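TrwG component of type IV secretion system (Bartonella birtlesii, PDB 4JF8) probably serves as a VirB8-family inner-membrane component of a bacterial type IV secretion system, this chain being its probably periplasmic, NTF2-like domain. Local coordinates at residues R46-Q51 with L162-T167; V53-T58 with Y68-L73; K85-E88 with R93-V96; T119-T124 with D172-L177. One frame throughout, in Å; residues are numbered along the deposited sequence. Where two conformers were deposited one is given.

Contact 1: R46-Q51 with L162-T167. With EDO (1,2-ethanediol), chain D.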
loop_
_atom_site.group_PDB
_atom_site.type_symbol
_atom_site.label_atom_id
_atom_site.label_comp_id
_atom_site.label_asym_id
_atom_site.label_seq_id
_atom_site.Cartn_x
_atom_site.Cartn_y
_atom_site.Cartn_z
ATOM N N ARG A 46 5.338 13.247 3.213
ATOM C CA ARG A 46 4.605 13.184 1.942
ATOM C C ARG A 46 4.179 11.756 1.613
ATOM O O ARG A 46 3.081 11.546 1.120
ATOM C CB ARG A 46 5.415 13.774 0.785
ATOM C CG ARG A 46 5.461 15.296 0.786
ATOM C CD ARG A 46 6.231 15.818 -0.403
ATOM N NE ARG A 46 5.940 17.234 -0.605
ATOM C CZ ARG A 46 6.725 18.104 -1.232
ATOM N NH1 ARG A 46 7.901 17.739 -1.736
ATOM N NH2 ARG A 46 6.325 19.362 -1.333
ATOM N N TYR A 47 5.036 10.773 1.898
ATOM C CA TYR A 47 4.676 9.368 1.673
ATOM C C TYR A 47 3.397 9.026 2.432
ATOM O O TYR A 47 2.445 8.473 1.844
ATOM C CB TYR A 47 5.814 8.448 2.106
ATOM C CG TYR A 47 5.452 6.985 2.056
ATOM C CD1 TYR A 47 5.490 6.289 0.863
ATOM C CD2 TYR A 47 4.999 6.307 3.194
ATOM C CE1 TYR A 47 5.142 4.947 0.796
ATOM C CE2 TYR A 47 4.641 4.966 3.140
ATOM C CZ TYR A 47 4.701 4.301 1.931
ATOM O OH TYR A 47 4.339 2.973 1.843
ATOM N N TRP A 48 3.356 9.332 3.722
ATOM C CA TRP A 48 2.192 8.995 4.544
ATOM C C TRP A 48 0.943 9.796 4.187
ATOM O O TRP A 48 -0.159 9.243 4.128
ATOM C CB TRP A 48 2.513 9.075 6.045
ATOM C CG TRP A 48 3.432 7.962 6.422
ATOM C CD1 TRP A 48 4.762 8.061 6.726
ATOM C CD2 TRP A 48 3.111 6.569 6.460
ATOM N NE1 TRP A 48 5.281 6.812 6.945
ATOM C CE2 TRP A 48 4.294 5.874 6.779
ATOM C CE3 TRP A 48 1.941 5.837 6.221
ATOM C CZ2 TRP A 48 4.323 4.472 6.875
ATOM C CZ3 TRP A 48 1.984 4.467 6.340
ATOM C CH2 TRP A 48 3.160 3.804 6.659
ATOM N N LEU A 49 1.116 11.086 3.915
ATOM C CA LEU A 49 -0.002 11.925 3.507
ATOM C C LEU A 49 -0.598 11.458 2.193
ATOM O O LEU A 49 -1.818 11.450 2.029
ATOM C CB LEU A 49 0.448 13.382 3.399
ATOM C CG LEU A 49 0.782 14.021 4.763
ATOM C CD1 LEU A 49 1.661 15.259 4.576
ATOM C CD2 LEU A 49 -0.459 14.335 5.595
ATOM N N ASN A 50 0.266 11.114 1.250
ATOM C CA ASN A 50 -0.182 10.582 -0.027
ATOM C C ASN A 50 -0.956 9.276 0.165
ATOM O O ASN A 50 -2.042 9.081 -0.404
ATOM C CB ASN A 50 1.036 10.373 -0.936
ATOM C CG ASN A 50 0.671 9.938 -2.325
ATOM O OD1 ASN A 50 -0.023 10.666 -3.040
ATOM N ND2 ASN A 50 1.178 8.779 -2.752
ATOM N N GLN A 51 -0.389 8.364 0.949
ATOM C CA GLN A 51 -1.063 7.097 1.195
ATOM C C GLN A 51 -2.431 7.368 1.809
ATOM O O GLN A 51 -3.431 6.733 1.450
ATOM C CB GLN A 51 -0.239 6.253 2.156
ATOM C CG GLN A 51 -0.869 4.895 2.409
ATOM C CD GLN A 51 -0.014 3.948 3.241
ATOM O OE1 GLN A 51 -0.428 3.479 4.299
ATOM N NE2 GLN A 51 1.180 3.682 2.773
ATOM N N LEU A 162 5.759 3.876 12.231
ATOM C CA LEU A 162 6.064 5.090 12.966
ATOM C C LEU A 162 4.903 5.610 13.771
ATOM O O LEU A 162 5.037 6.624 14.467
ATOM C CB LEU A 162 6.544 6.163 11.997
ATOM C CG LEU A 162 7.683 5.789 11.051
ATOM C CD1 LEU A 162 7.997 6.970 10.155
ATOM C CD2 LEU A 162 8.905 5.338 11.812
ATOM N N GLY A 163 3.748 4.972 13.661
ATOM C CA GLY A 163 2.556 5.485 14.315
ATOM C C GLY A 163 2.058 6.769 13.704
ATOM O O GLY A 163 1.608 7.664 14.421
ATOM N N PHE A 164 2.130 6.880 12.381
ATOM C CA PHE A 164 1.486 7.996 11.707
ATOM C C PHE A 164 0.001 8.007 12.033
ATOM O O PHE A 164 -0.661 6.990 11.939
ATOM C CB PHE A 164 1.681 7.860 10.192
ATOM C CG PHE A 164 0.988 8.932 9.377
ATOM C CD1 PHE A 164 1.542 10.199 9.245
ATOM C CD2 PHE A 164 -0.194 8.664 8.716
ATOM C CE1 PHE A 164 0.926 11.181 8.479
ATOM C CE2 PHE A 164 -0.800 9.640 7.965
ATOM C CZ PHE A 164 -0.232 10.884 7.838
ATOM N N GLN A 165 -0.505 9.173 12.409
ATOM C CA GLN A 165 -1.907 9.356 12.761
ATOM C C GLN A 165 -2.399 10.683 12.233
ATOM O O GLN A 165 -1.819 11.742 12.542
ATOM C CB GLN A 165 -2.133 9.313 14.271
ATOM C CG GLN A 165 -1.870 7.972 14.914
ATOM C CD GLN A 165 -2.950 6.964 14.608
ATOM O OE1 GLN A 165 -2.959 6.299 13.541
ATOM N NE2 GLN A 165 -3.871 6.841 15.514
ATOM N N VAL A 166 -3.465 10.623 11.442
ATOM C CA VAL A 166 -4.185 11.822 11.031
ATOM C C VAL A 166 -5.081 12.216 12.196
ATOM O O VAL A 166 -5.941 11.426 12.638
ATOM C CB VAL A 166 -4.963 11.584 9.746
ATOM C CG1 VAL A 166 -5.938 12.727 9.461
ATOM C CG2 VAL A 166 -4.007 11.378 8.588
ATOM N N THR A 167 -4.883 13.450 12.681
ATOM C CA THR A 167 -5.597 13.970 13.850
ATOM C C THR A 167 -6.754 14.874 13.461
ATOM O O THR A 167 -7.643 15.123 14.275
ATOM C CB THR A 167 -4.643 14.758 14.760
ATOM O OG1 THR A 167 -4.081 15.838 13.998
ATOM C CG2 THR A 167 -3.545 13.839 15.297
HETATM C C1 EDO D . 8.088 3.762 5.997
HETATM O O1 EDO D . 9.473 3.593 6.324
HETATM C C2 EDO D . 7.907 5.171 5.464
HETATM O O2 EDO D . 8.058 6.057 6.582
#
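Trp48, whose CB rests on the ring of Phe164, gives its indole N-H to O2 of an ethanediol molecule, with Trp48 NE1 and the diol O2 2.9 Å apart. The diol, probably from the crystallisation liquor, is also hydrogen-bonded to NE1 of Trp48 of the second subunit. Leu162 adds an apolar neighbour to the same oxygen, its CD1 lying 3.7 Å from the diol O2. The setting is the core of an NTF2-like domain, in which the long helix 42-57 packs against a curved antiparallel sheet and here meets the start of strand 164-173, one of the two outermost strands. Apolar contacts do the joining. Trp48 CB sits 3.4 Å from the Phe164 ring centroid and only 8° off the ring normal, a CH-pi contact over the middle of the face. The five-membered ring of Trp48 and the Phe164 ring are nearly parallel, at 24°, but slid apart, so they barely overlap, and Phe164 CB instead lies over the rim of one indole face. Tyr47 CD2 lies 3.6 Å above the opposite face, sandwiching the indole. With CG anti to the backbone N (chi1 177°) the Phe164 ring is directed at the helix, and Tyr147 of the adjacent strand meets that ring edge-to-face. The sandwich borders the dimer interface, where the Tyr47 hydroxyl is hydrogen-bonded to Tyr47 OH of the second subunit. Leu49 crosses Phe164 at about a right angle, bringing its CD2 to the ring edge, 4.1 Å from Phe164 CZ.

Contact 2: V53-T58 with Y68-L73. With EDO (1,2-ethanediol), chain C.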
loop_
_atom_site.group_PDB
_atom_site.type_symbol
_atom_site.label_atom_id
_atom_site.label_comp_id
_atom_site.label_asym_id
_atom_site.label_seq_id
_atom_site.Cartn_x
_atom_site.Cartn_y
_atom_site.Cartn_z
ATOM N N VAL A 53 -4.487 10.135 1.636
ATOM C CA VAL A 53 -5.454 10.719 0.731
ATOM C C VAL A 53 -5.886 9.700 -0.317
ATOM O O VAL A 53 -7.074 9.580 -0.628
ATOM C CB VAL A 53 -4.936 12.032 0.105
ATOM C CG1 VAL A 53 -5.888 12.507 -0.987
ATOM C CG2 VAL A 53 -4.803 13.114 1.175
ATOM N N LEU A 54 -4.941 8.955 -0.876
ATOM C CA LEU A 54 -5.307 7.972 -1.893
ATOM C C LEU A 54 -6.226 6.917 -1.298
ATOM O O LEU A 54 -7.203 6.499 -1.936
ATOM C CB LEU A 54 -4.068 7.305 -2.495
ATOM C CG LEU A 54 -3.235 8.194 -3.424
ATOM C CD1 LEU A 54 -2.004 7.437 -3.891
ATOM C CD2 LEU A 54 -4.067 8.652 -4.621
ATOM N N ASN A 55 -5.925 6.429 -0.108
ATOM C CA ASN A 55 -6.737 5.344 0.453
ATOM C C ASN A 55 -8.090 5.825 0.950
ATOM O O ASN A 55 -9.058 5.070 0.882
ATOM C CB ASN A 55 -5.975 4.578 1.529
ATOM C CG ASN A 55 -5.013 3.592 0.938
ATOM O OD1 ASN A 55 -5.391 2.459 0.631
ATOM N ND2 ASN A 55 -3.770 3.981 0.786
ATOM N N ARG A 56 -8.177 7.062 1.398
ATOM C CA ARG A 56 -9.430 7.576 1.953
ATOM C C ARG A 56 -10.391 8.041 0.868
ATOM O O ARG A 56 -11.600 7.823 0.969
ATOM C CB ARG A 56 -9.152 8.713 2.941
ATOM C CG ARG A 56 -10.436 9.286 3.520
ATOM C CD ARG A 56 -10.240 10.086 4.764
ATOM N NE ARG A 56 -11.470 10.756 5.189
ATOM C CZ ARG A 56 -11.703 11.234 6.404
ATOM N NH1 ARG A 56 -10.833 11.061 7.398
ATOM N NH2 ARG A 56 -12.844 11.871 6.649
ATOM N N GLU A 57 -9.855 8.690 -0.157
ATOM C CA GLU A 57 -10.700 9.324 -1.165
ATOM C C GLU A 57 -11.026 8.405 -2.344
ATOM O O GLU A 57 -12.015 8.604 -3.034
ATOM C CB GLU A 57 -10.052 10.626 -1.675
ATOM C CG GLU A 57 -9.858 11.702 -0.614
ATOM C CD GLU A 57 -11.154 12.192 0.002
ATOM O OE1 GLU A 57 -12.215 12.157 -0.667
ATOM O OE2 GLU A 57 -11.106 12.623 1.169
ATOM N N THR A 58 -10.199 7.408 -2.600
ATOM C CA THR A 58 -10.486 6.447 -3.670
ATOM C C THR A 58 -11.702 5.626 -3.342
ATOM O O THR A 58 -11.842 5.180 -2.195
ATOM C CB THR A 58 -9.298 5.485 -3.879
ATOM O OG1 THR A 58 -8.173 6.217 -4.377
ATOM C CG2 THR A 58 -9.647 4.358 -4.841
ATOM N N TYR A 68 -10.163 1.059 2.939
ATOM C CA TYR A 68 -10.899 1.343 4.164
ATOM C C TYR A 68 -10.042 1.013 5.394
ATOM O O TYR A 68 -9.915 1.803 6.328
ATOM C CB TYR A 68 -12.206 0.558 4.161
ATOM C CG TYR A 68 -13.089 0.754 5.354
ATOM C CD1 TYR A 68 -14.155 1.646 5.319
ATOM C CD2 TYR A 68 -12.898 0.005 6.511
ATOM C CE1 TYR A 68 -14.988 1.794 6.409
ATOM C CE2 TYR A 68 -13.741 0.150 7.607
ATOM C CZ TYR A 68 -14.771 1.047 7.538
ATOM O OH TYR A 68 -15.630 1.171 8.610
ATOM N N ASP A 69 -9.450 -0.177 5.397
ATOM C CA ASP A 69 -8.649 -0.573 6.548
ATOM C C ASP A 69 -7.429 0.304 6.725
ATOM O O ASP A 69 -7.038 0.607 7.844
ATOM C CB ASP A 69 -8.248 -2.046 6.448
ATOM C CG ASP A 69 -9.421 -2.998 6.638
ATOM O OD1 ASP A 69 -10.452 -2.607 7.221
ATOM O OD2 ASP A 69 -9.297 -4.170 6.236
ATOM N N THR A 70 -6.789 0.690 5.624
ATOM C CA THR A 70 -5.623 1.563 5.714
ATOM C C THR A 70 -6.030 2.918 6.284
ATOM O O THR A 70 -5.377 3.463 7.183
ATOM C CB THR A 70 -4.965 1.743 4.336
ATOM O OG1 THR A 70 -4.489 0.487 3.848
ATOM C CG2 THR A 70 -3.833 2.719 4.378
ATOM N N THR A 71 -7.121 3.472 5.755
ATOM C CA THR A 71 -7.593 4.752 6.267
ATOM C C THR A 71 -7.861 4.673 7.777
ATOM O O THR A 71 -7.431 5.548 8.546
ATOM C CB THR A 71 -8.852 5.219 5.538
ATOM O OG1 THR A 71 -8.574 5.328 4.146
ATOM C CG2 THR A 71 -9.289 6.572 6.038
ATOM N N ALA A 72 -8.535 3.621 8.211
ATOM C CA ALA A 72 -8.834 3.470 9.631
ATOM C C ALA A 72 -7.568 3.370 10.474
ATOM O O ALA A 72 -7.449 3.995 11.530
ATOM C CB ALA A 72 -9.730 2.270 9.872
ATOM N N LEU A 73 -6.607 2.581 9.987
ATOM C CA LEU A 73 -5.361 2.387 10.739
ATOM C C LEU A 73 -4.616 3.687 10.961
ATOM O O LEU A 73 -4.025 3.917 12.013
ATOM C CB LEU A 73 -4.484 1.391 9.980
ATOM C CG LEU A 73 -3.170 1.010 10.647
ATOM C CD1 LEU A 73 -3.385 0.197 11.919
ATOM C CD2 LEU A 73 -2.290 0.296 9.631
HETATM C C1 EDO C . -12.461 4.383 0.348
HETATM O O1 EDO C . -13.147 5.611 0.640
HETATM C C2 EDO C . -12.238 3.592 1.608
HETATM O O2 EDO C . -11.265 4.271 2.346
#
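Thr71 presses its hydroxyl against the backbone between Asn55 and Arg56, with OG1 3.3 Å from Arg56 CA and equally close to Asn55 C. This is the tight part of a helix-helix crossing in the alpha-helical layer of the NTF2-like domain, the short axes approaching to 8.1 Å at -120°. The hydroxyl is engaged within its own helix by Asn67 O, so its nearness to the other helix is a matter of packing. Its methyl, CG2, meets the extended Arg56 chain at about a right angle, 3.8 Å from Arg56 CB. Next to it Thr70 CG2 touches the amide of Asn55, 3.7 Å from Asn55 CG, while that amide is fixed by Gln51 O and by Asn67 ND2.

On the looser side, an ethanediol, probably a crystallisation additive, takes up two carbonyls near the end of helix 42-57: its O2 donates to Asn55 O (2.8 Å) and its O1 to Arg56 O (2.7 Å). Tyr87 OH, from the loop after helix 77-85, also bonds to it. Arg56, meanwhile, reaches away to Tyr52 OH. The crossing is bordered by helix 77-85, whose Phe83 touches both Arg56 and Thr71, while Val53 and Leu54 of helix 42-57 pack on strands of the sheet.

Contact 3: K85-E88 with R93-V96. With EDO (1,2-ethanediol), chain C; EDO (1,2-ethanediol), chain E.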
loop_
_atom_site.group_PDB
_atom_site.type_symbol
_atom_site.label_atom_id
_atom_site.label_comp_id
_atom_site.label_asym_id
_atom_site.label_seq_id
_atom_site.Cartn_x
_atom_site.Cartn_y
_atom_site.Cartn_z
ATOM N N LYS A 85 -18.524 7.180 9.143
ATOM C CA LYS A 85 -19.874 7.640 8.798
ATOM C C LYS A 85 -20.107 7.667 7.290
ATOM O O LYS A 85 -21.239 7.487 6.844
ATOM C CB LYS A 85 -20.157 9.011 9.406
ATOM C CG LYS A 85 -20.298 8.967 10.913
ATOM C CD LYS A 85 -20.716 10.309 11.479
ATOM C CE LYS A 85 -20.613 10.339 12.994
ATOM N NZ LYS A 85 -20.942 9.059 13.693
ATOM N N ILE A 86 -19.052 7.843 6.498
ATOM C CA ILE A 86 -19.182 7.783 5.035
ATOM C C ILE A 86 -19.753 6.429 4.594
ATOM O O ILE A 86 -20.425 6.339 3.569
ATOM C CB ILE A 86 -17.809 8.033 4.356
ATOM C CG1 ILE A 86 -17.312 9.454 4.671
ATOM C CG2 ILE A 86 -17.875 7.816 2.848
ATOM C CD1 ILE A 86 -15.899 9.733 4.234
ATOM N N TYR A 87 -19.469 5.380 5.376
ATOM C CA TYR A 87 -19.865 3.994 5.110
ATOM C C TYR A 87 -20.950 3.481 6.049
ATOM O O TYR A 87 -21.094 2.269 6.230
ATOM C CB TYR A 87 -18.590 3.093 5.118
ATOM C CG TYR A 87 -17.705 3.482 3.953
ATOM C CD1 TYR A 87 -18.003 3.024 2.684
ATOM C CD2 TYR A 87 -16.647 4.374 4.092
ATOM C CE1 TYR A 87 -17.250 3.404 1.589
ATOM C CE2 TYR A 87 -15.879 4.773 2.993
ATOM C CZ TYR A 87 -16.209 4.284 1.735
ATOM O OH TYR A 87 -15.533 4.659 0.595
ATOM N N GLU A 88 -21.746 4.397 6.583
ATOM C CA GLU A 88 -22.864 4.008 7.444
ATOM C C GLU A 88 -24.140 4.644 6.932
ATOM O O GLU A 88 -24.126 5.697 6.293
ATOM C CB GLU A 88 -22.586 4.443 8.887
ATOM C CG GLU A 88 -21.489 3.611 9.550
ATOM C CD GLU A 88 -20.933 4.208 10.836
ATOM O OE1 GLU A 88 -21.281 5.342 11.190
ATOM O OE2 GLU A 88 -20.120 3.547 11.510
ATOM N N ARG A 93 -21.573 4.941 1.270
ATOM C CA ARG A 93 -20.986 5.021 -0.075
ATOM C C ARG A 93 -20.868 3.650 -0.747
ATOM O O ARG A 93 -21.138 3.521 -1.948
ATOM C CB ARG A 93 -19.636 5.725 -0.024
ATOM C CG ARG A 93 -18.986 5.917 -1.386
ATOM C CD ARG A 93 -17.736 6.767 -1.322
ATOM N NE ARG A 93 -18.045 8.143 -0.911
ATOM C CZ ARG A 93 -17.158 9.014 -0.446
ATOM N NH1 ARG A 93 -15.881 8.718 -0.320
ATOM N NH2 ARG A 93 -17.594 10.222 -0.084
ATOM N N ASP A 94 -20.529 2.618 0.015
ATOM C CA ASP A 94 -20.455 1.270 -0.548
ATOM C C ASP A 94 -21.816 0.733 -0.952
ATOM O O ASP A 94 -21.917 -0.008 -1.929
ATOM C CB ASP A 94 -19.741 0.291 0.402
ATOM C CG ASP A 94 -20.452 0.118 1.739
ATOM O OD1 ASP A 94 -20.977 1.105 2.284
ATOM O OD2 ASP A 94 -20.496 -1.039 2.199
ATOM N N LYS A 95 -22.864 1.097 -0.215
ATOM C CA LYS A 95 -24.219 0.647 -0.541
ATOM C C LYS A 95 -24.685 1.332 -1.817
ATOM O O LYS A 95 -25.319 0.714 -2.693
ATOM C CB LYS A 95 -25.181 0.998 0.603
ATOM N N VAL A 96 -24.380 2.615 -1.942
ATOM C CA VAL A 96 -24.852 3.425 -3.065
ATOM C C VAL A 96 -24.079 3.139 -4.362
ATOM O O VAL A 96 -24.670 2.977 -5.435
ATOM C CB VAL A 96 -24.793 4.928 -2.724
ATOM C CG1 VAL A 96 -25.170 5.767 -3.931
ATOM C CG2 VAL A 96 -25.710 5.234 -1.535
HETATM C C1 EDO C . -12.461 4.383 0.348
HETATM O O1 EDO C . -13.147 5.611 0.640
HETATM C C2 EDO C . -12.238 3.592 1.608
HETATM O O2 EDO C . -11.265 4.271 2.346
HETATM C C1 EDO E . -21.472 8.540 -3.053
HETATM O O1 EDO E . -21.134 8.726 -1.675
HETATM C C2 EDO E . -20.392 9.218 -3.889
HETATM O O2 EDO E . -20.325 10.611 -3.566
HETATM O O HOH W 1 -22.186 0.312 4.628
#
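Arg93 N donates to Ile86 O at 2.9 Å, a nearly straight bond (161°) lying in the carbonyl plane. The same two residues also meet through their side chains, which run side by side in the same direction: Ile86 CG2 is centred over one face of the Arg93 guanidinium, 3.6 Å from CZ. Tyr87 lies along the aliphatic part of the arginine, its OH 3.6 Å from Arg93 CD and its CE1 3.7 Å from Arg93 CB, with the ring steeply turned against the guanidinium plane. Asp94 comes to the ring edge, where its OD1 lies near the ring plane, 3.6 Å from Tyr87 CD1. What places these groups is a type I beta turn, Lys85 to Glu88, that follows helix 77-85; the carbonyl of Ile86 is thereby turned to the first turn of helix 93-97, and takes up the N-H at the head of that helix. A bend at chi3 (-65°) folds the arginine chain so that its flat end can slide over Ile86, and its NE donates to O1 of an ethanediol at 3.2 Å. Asp94 has CG in the crowded position between backbone N and carbonyl carbon, chi1 62°, which swings the carboxylate toward Tyr87. There a water bridges the turn and the helix, donating to Tyr87 O and to Asp94 OD1. Farther out, Tyr59 touches Tyr87, Arg93 and Asp94, and the Tyr87 hydroxyl donates to O1 of a second ethanediol, 2.6 Å away, the one held at the end of helix 42-57.

Contact 4: T119-T124 with D172-L177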
loop_
_atom_site.group_PDB
_atom_site.type_symbol
_atom_site.label_atom_id
_atom_site.label_comp_id
_atom_site.label_asym_id
_atom_site.label_seq_id
_atom_site.Cartn_x
_atom_site.Cartn_y
_atom_site.Cartn_z
ATOM N N THR A 119 -1.469 20.658 3.347
ATOM C CA THR A 119 -2.528 20.684 2.367
ATOM C C THR A 119 -2.166 19.751 1.227
ATOM O O THR A 119 -0.997 19.594 0.875
ATOM C CB THR A 119 -2.803 22.085 1.815
ATOM O OG1 THR A 119 -1.600 22.602 1.293
ATOM C CG2 THR A 119 -3.293 23.000 2.875
ATOM N N VAL A 120 -3.176 19.103 0.682
ATOM C CA VAL A 120 -3.007 18.201 -0.431
ATOM C C VAL A 120 -3.980 18.619 -1.518
ATOM O O VAL A 120 -5.192 18.617 -1.269
ATOM C CB VAL A 120 -3.266 16.729 -0.039
ATOM C CG1 VAL A 120 -3.108 15.821 -1.252
ATOM C CG2 VAL A 120 -2.341 16.303 1.103
ATOM N N ARG A 121 -3.469 18.965 -2.698
ATOM C CA ARG A 121 -4.294 19.287 -3.867
ATOM C C ARG A 121 -4.509 18.008 -4.632
ATOM O O ARG A 121 -3.534 17.350 -4.974
ATOM C CB ARG A 121 -3.580 20.297 -4.763
ATOM C CG ARG A 121 -3.589 21.705 -4.208
ATOM C CD ARG A 121 -2.732 22.663 -5.015
ATOM N NE ARG A 121 -3.132 22.748 -6.406
ATOM C CZ ARG A 121 -2.428 22.238 -7.407
ATOM N NH1 ARG A 121 -1.285 21.617 -7.163
ATOM N NH2 ARG A 121 -2.854 22.364 -8.653
ATOM N N PHE A 122 -5.768 17.653 -4.868
ATOM C CA PHE A 122 -6.101 16.427 -5.593
ATOM C C PHE A 122 -7.368 16.572 -6.371
ATOM O O PHE A 122 -8.212 17.428 -6.094
ATOM C CB PHE A 122 -6.210 15.203 -4.652
ATOM C CG PHE A 122 -7.375 15.249 -3.686
ATOM C CD1 PHE A 122 -8.524 14.527 -3.923
ATOM C CD2 PHE A 122 -7.320 16.023 -2.533
ATOM C CE1 PHE A 122 -9.586 14.553 -3.043
ATOM C CE2 PHE A 122 -8.375 16.041 -1.638
ATOM C CZ PHE A 122 -9.512 15.308 -1.897
ATOM N N THR A 123 -7.503 15.724 -7.384
ATOM C CA THR A 123 -8.725 15.674 -8.169
ATOM C C THR A 123 -9.428 14.347 -7.948
ATOM O O THR A 123 -8.796 13.315 -7.655
ATOM C CB THR A 123 -8.460 15.847 -9.668
ATOM O OG1 THR A 123 -7.667 14.756 -10.160
ATOM C CG2 THR A 123 -7.797 17.204 -9.938
ATOM N N THR A 124 -10.749 14.366 -8.013
ATOM C CA THR A 124 -11.497 13.118 -8.041
ATOM C C THR A 124 -12.364 13.130 -9.287
ATOM O O THR A 124 -12.768 14.168 -9.788
ATOM C CB THR A 124 -12.383 12.938 -6.810
ATOM O OG1 THR A 124 -13.408 13.940 -6.769
ATOM C CG2 THR A 124 -11.556 13.016 -5.569
ATOM N N ASP A 172 -12.176 20.386 0.846
ATOM C CA ASP A 172 -12.927 21.539 0.353
ATOM C C ASP A 172 -12.616 21.723 -1.126
ATOM O O ASP A 172 -11.560 21.332 -1.597
ATOM C CB ASP A 172 -12.476 22.784 1.100
ATOM C CG ASP A 172 -12.807 22.735 2.585
ATOM O OD1 ASP A 172 -13.965 22.998 2.979
ATOM O OD2 ASP A 172 -11.914 22.390 3.402
ATOM N N PRO A 173 -13.502 22.416 -1.869
ATOM C CA PRO A 173 -13.177 22.773 -3.239
ATOM C C PRO A 173 -11.951 23.676 -3.307
ATOM O O PRO A 173 -11.784 24.582 -2.488
ATOM C CB PRO A 173 -14.430 23.528 -3.713
ATOM C CG PRO A 173 -15.525 22.987 -2.856
ATOM C CD PRO A 173 -14.885 22.797 -1.519
ATOM N N GLU A 174 -11.115 23.425 -4.304
ATOM C CA GLU A 174 -9.968 24.290 -4.554
ATOM C C GLU A 174 -10.427 25.601 -5.165
ATOM O O GLU A 174 -11.347 25.632 -5.939
ATOM C CB GLU A 174 -8.991 23.606 -5.516
ATOM C CG GLU A 174 -7.632 24.298 -5.599
ATOM C CD GLU A 174 -6.673 23.644 -6.573
ATOM O OE1 GLU A 174 -7.099 22.765 -7.333
ATOM O OE2 GLU A 174 -5.501 24.076 -6.610
ATOM N N ILE A 175 -9.739 26.666 -4.800
ATOM C CA ILE A 175 -9.919 27.985 -5.407
ATOM C C ILE A 175 -9.152 27.997 -6.723
ATOM O O ILE A 175 -7.979 27.599 -6.751
ATOM C CB ILE A 175 -9.366 29.062 -4.475
ATOM C CG1 ILE A 175 -10.219 29.151 -3.214
ATOM C CG2 ILE A 175 -9.302 30.409 -5.185
ATOM C CD1 ILE A 175 -9.484 29.787 -2.069
ATOM N N LEU A 176 -9.815 28.401 -7.803
ATOM C CA LEU A 176 -9.233 28.438 -9.151
ATOM C C LEU A 176 -9.509 29.810 -9.740
ATOM O O LEU A 176 -10.642 30.136 -10.062
ATOM C CB LEU A 176 -9.851 27.340 -10.025
ATOM C CG LEU A 176 -9.616 25.913 -9.494
ATOM C CD1 LEU A 176 -10.419 24.875 -10.266
ATOM C CD2 LEU A 176 -8.137 25.567 -9.528
ATOM N N LEU A 177 -8.468 30.639 -9.802
ATOM C CA LEU A 177 -8.572 32.018 -10.290
ATOM C C LEU A 177 -8.164 32.064 -11.760
ATOM O O LEU A 177 -6.982 32.176 -12.075
ATOM C CB LEU A 177 -7.684 32.943 -9.457
ATOM C CG LEU A 177 -7.898 32.924 -7.948
ATOM C CD1 LEU A 177 -6.998 33.947 -7.279
ATOM C CD2 LEU A 177 -9.353 33.185 -7.562
#
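Arg121, in one of its two deposited conformers, forms a salt bridge with Glu174 through a single close pair, Arg121 NE to Glu174 OE2 at 2.7 Å; the bridge is therefore probably not permanently made. It is also a well-directed hydrogen bond: the N-H...O angle is 167°, and OE2 lies in the guanidinium plane, at the NE edge. The carboxylate is less evenly matched, for the donor stands 39° above its plane. Only one oxygen is used in this pairing, since Glu174 OE1 remains 4.1 Å from Arg121 NE. OE1 is instead salt-bridged to Arg108 NH1, so the carboxylate is shared by two arginines gathered round it, and it probably offsets the nearness of their positive ends.

A further hydrogen bond helps hold Arg121. Its NH1 is bonded to Ser109 OG on the adjoining strand, so that two nitrogens of the guanidinium point at separate partners.

Chain shape and packing do the rest. The arginine bends at chi3 (58°), bringing NE round toward the glutamate, whose chain is extended beyond CG and spans the gap between backbones; the Arg121 side chain also touches Ile140.

The bridge lies on the surface of the NTF2-like domain. Glu174 follows directly on strand 164-173 and reaches past strand 137-147 to the inner strand 117-128 and to Arg108 on the outer strand 101-112, while Phe122, next to Arg121, packs on Val53 and Glu57 of helix 42-57.

How the contacts relate
Contact 1 is buried, contact 2 partly so, and contacts 3 and 4 lie at the surface, with a matching change in chemistry. Contact 1 relies on ring and methylene packing, and contact 2 on small threonine groups against a helix backbone; contact 3 combines a backbone bond, a bridging water and a methyl over a guanidinium face, and contact 4 is a charged pair. Helix 42-57 carries both contacts 1 and 2, and its side chains also pack on the strand of contact 4. Contact 1 uses the start of strand 164-173, and contact 4 the residue just after its end. Contacts 2 and 3 share an ethanediol, and Tyr68 packs on Tyr87 between them. The centres of contacts 1 and 3 are about 23 Å apart.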